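Local coordinates for methylated RNA-binding protein 1 (Saccharomyces cerevisiae S288c, PDB 4RCM) that reads N6-methyladenosine marks in RNA through its YTH domain and lowers the stability of PHO4 mRNA by binding its 3'-UTR, at residues F19-S24 against L63-N68. Residues are numbered along the deposited sequence; the frame is centred on the assembly and turned at random.
Sequences FVIKSS and LFFSIN. With nucleotides of chain C.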
# COMPACT_ATOMS: atom_id res chain seq x y z
N PHE A 19 -2.10 6.06 -1.44
CA PHE A 19 -0.72 6.41 -1.11
C PHE A 19 0.19 5.26 -1.39
O PHE A 19 -0.21 4.10 -1.26
CB PHE A 19 -0.57 6.73 0.36
CG PHE A 19 -1.44 7.84 0.82
CD1 PHE A 19 -2.73 7.58 1.26
CD2 PHE A 19 -0.99 9.14 0.80
CE1 PHE A 19 -3.57 8.59 1.66
CE2 PHE A 19 -1.80 10.16 1.23
CZ PHE A 19 -3.09 9.89 1.67
N VAL A 20 1.44 5.57 -1.73
CA VAL A 20 2.47 4.55 -1.86
C VAL A 20 3.07 4.29 -0.48
O VAL A 20 3.22 5.22 0.30
CB VAL A 20 3.58 4.95 -2.86
CG1 VAL A 20 4.83 4.09 -2.70
CG2 VAL A 20 3.06 4.82 -4.27
N ILE A 21 3.44 3.03 -0.22
CA ILE A 21 4.21 2.64 1.02
C ILE A 21 5.52 2.07 0.50
O ILE A 21 5.51 1.18 -0.37
CB ILE A 21 3.48 1.59 1.91
CG1 ILE A 21 2.17 2.13 2.45
CG2 ILE A 21 4.36 1.15 3.09
CD1 ILE A 21 2.28 3.29 3.43
N LYS A 22 6.65 2.60 1.00
CA LYS A 22 7.97 2.03 0.61
C LYS A 22 8.52 1.37 1.86
O LYS A 22 8.67 2.03 2.93
CB LYS A 22 8.97 3.09 0.11
CG LYS A 22 8.53 3.90 -1.09
CD LYS A 22 8.30 3.04 -2.33
CE LYS A 22 9.56 2.36 -2.86
NZ LYS A 22 9.34 1.72 -4.19
N SER A 23 8.70 0.08 1.76
CA SER A 23 9.26 -0.69 2.87
C SER A 23 10.73 -0.98 2.61
O SER A 23 11.12 -1.30 1.46
CB SER A 23 8.51 -2.03 2.99
OG SER A 23 9.18 -2.89 3.88
N SER A 24 11.52 -0.92 3.68
CA SER A 24 12.94 -1.34 3.66
C SER A 24 13.19 -2.85 3.42
O SER A 24 14.32 -3.21 3.04
CB SER A 24 13.64 -0.88 4.95
OG SER A 24 13.80 0.55 4.95
N LEU A 63 -3.27 1.57 0.12
CA LEU A 63 -1.80 1.66 0.18
C LEU A 63 -1.20 0.74 -0.82
O LEU A 63 -1.43 -0.46 -0.70
CB LEU A 63 -1.33 1.19 1.50
CG LEU A 63 -2.06 1.96 2.63
CD1 LEU A 63 -1.58 1.43 3.94
CD2 LEU A 63 -1.77 3.42 2.54
N PHE A 64 -0.48 1.29 -1.78
CA PHE A 64 0.29 0.45 -2.70
C PHE A 64 1.65 0.13 -2.04
O PHE A 64 2.53 1.01 -1.92
CB PHE A 64 0.53 1.16 -4.02
CG PHE A 64 -0.73 1.51 -4.78
CD1 PHE A 64 -1.50 0.53 -5.37
CD2 PHE A 64 -1.11 2.84 -4.94
CE1 PHE A 64 -2.63 0.86 -6.12
CE2 PHE A 64 -2.27 3.15 -5.68
CZ PHE A 64 -3.01 2.16 -6.26
N PHE A 65 1.81 -1.09 -1.58
CA PHE A 65 3.10 -1.53 -1.03
C PHE A 65 4.22 -1.80 -2.03
O PHE A 65 4.12 -2.65 -2.93
CB PHE A 65 2.89 -2.73 -0.18
CG PHE A 65 2.48 -2.39 1.21
CD1 PHE A 65 1.17 -2.07 1.51
CD2 PHE A 65 3.42 -2.39 2.21
CE1 PHE A 65 0.81 -1.76 2.84
CE2 PHE A 65 3.06 -2.12 3.51
CZ PHE A 65 1.77 -1.76 3.82
N SER A 66 5.34 -1.14 -1.79
CA SER A 66 6.49 -1.31 -2.63
C SER A 66 7.75 -1.51 -1.76
O SER A 66 7.82 -0.99 -0.64
CB SER A 66 6.60 -0.04 -3.47
OG SER A 66 7.52 -0.22 -4.52
N ILE A 67 8.73 -2.25 -2.27
CA ILE A 67 10.04 -2.43 -1.56
C ILE A 67 11.12 -1.58 -2.26
O ILE A 67 11.38 -1.72 -3.50
CB ILE A 67 10.46 -3.94 -1.52
CG1 ILE A 67 9.37 -4.75 -0.77
CG2 ILE A 67 11.81 -4.12 -0.84
CD1 ILE A 67 9.34 -6.20 -1.21
N ASN A 68 11.76 -0.73 -1.48
CA ASN A 68 12.85 0.11 -1.97
C ASN A 68 13.96 -0.72 -2.62
O ASN A 68 14.18 -1.92 -2.28
CB ASN A 68 13.43 1.01 -0.87
CG ASN A 68 14.13 2.23 -1.44
OD1 ASN A 68 13.60 2.90 -2.34
ND2 ASN A 68 15.32 2.55 -0.93
C2 6MZ C 3 10.46 -0.68 6.82
C4 6MZ C 3 9.90 1.55 6.28
C5 6MZ C 3 8.74 1.49 7.17
N9 6MZ C 3 9.88 2.78 5.73
N3 6MZ C 3 10.71 0.44 6.14
N1 6MZ C 3 9.41 -0.80 7.67
C6 6MZ C 3 8.53 0.20 7.90
N6 6MZ C 3 7.51 0.09 8.78
C9 6MZ C 3 7.37 -1.05 9.67
N7 6MZ C 3 8.12 2.71 7.13
C8 6MZ C 3 8.84 3.48 6.25
O5' 6MZ C 3 12.67 7.60 5.80
C5' 6MZ C 3 12.17 6.31 6.24
C4' 6MZ C 3 12.21 5.28 5.11
O4' 6MZ C 3 11.93 3.96 5.62
C1' 6MZ C 3 10.97 3.26 4.78
C2' 6MZ C 3 10.67 4.24 3.64
O2' 6MZ C 3 11.47 3.96 2.45
C3' 6MZ C 3 11.22 5.58 3.97
O3' 6MZ C 3 11.81 6.06 2.73
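Ile21 packs over one face of the Phe65 ring, its CB 4.0 Å from the ring centroid and almost on the normal, a CH-pi contact. With CG1 anti to the carbonyl carbon (chi1 -63°), the branches divide: CG2 reaches CE2 of Phe65 at 3.5 Å, while CG1 meets CB of Leu63 at 3.7 Å. This is the tightly packed, largely apolar part of two parallel strands joined by five backbone hydrogen bonds, from Phe64 N to Phe19 O at one end to Asn68 N to Ser23 O, the longest at 3.1 Å, at the other. Across the sheet, Lys22 bends at chi2 and chi3, so that its NZ donates a hydrogen bond to Ser66 OG (2.7 Å), also hydrogen-bonded to Arg72 O. A methionine in place of Lys22 has no amine for Ser66 OG and would probably leave its own tip unfastened. Packing thins toward the exposed residues Ser24 and Asn68, where the N6-methyladenosine of RNA chain C is bound by Lys22, Ser23 and Ser24; Ser24 N lies 2.9 Å from N3 of the base. In the mixed YTH sheet, strand 61-67 pairs on its other edge with strand 72-79; helix 42-53 packs on Phe19 and Leu63, and helix 26-35 on Ser23 and Ile67.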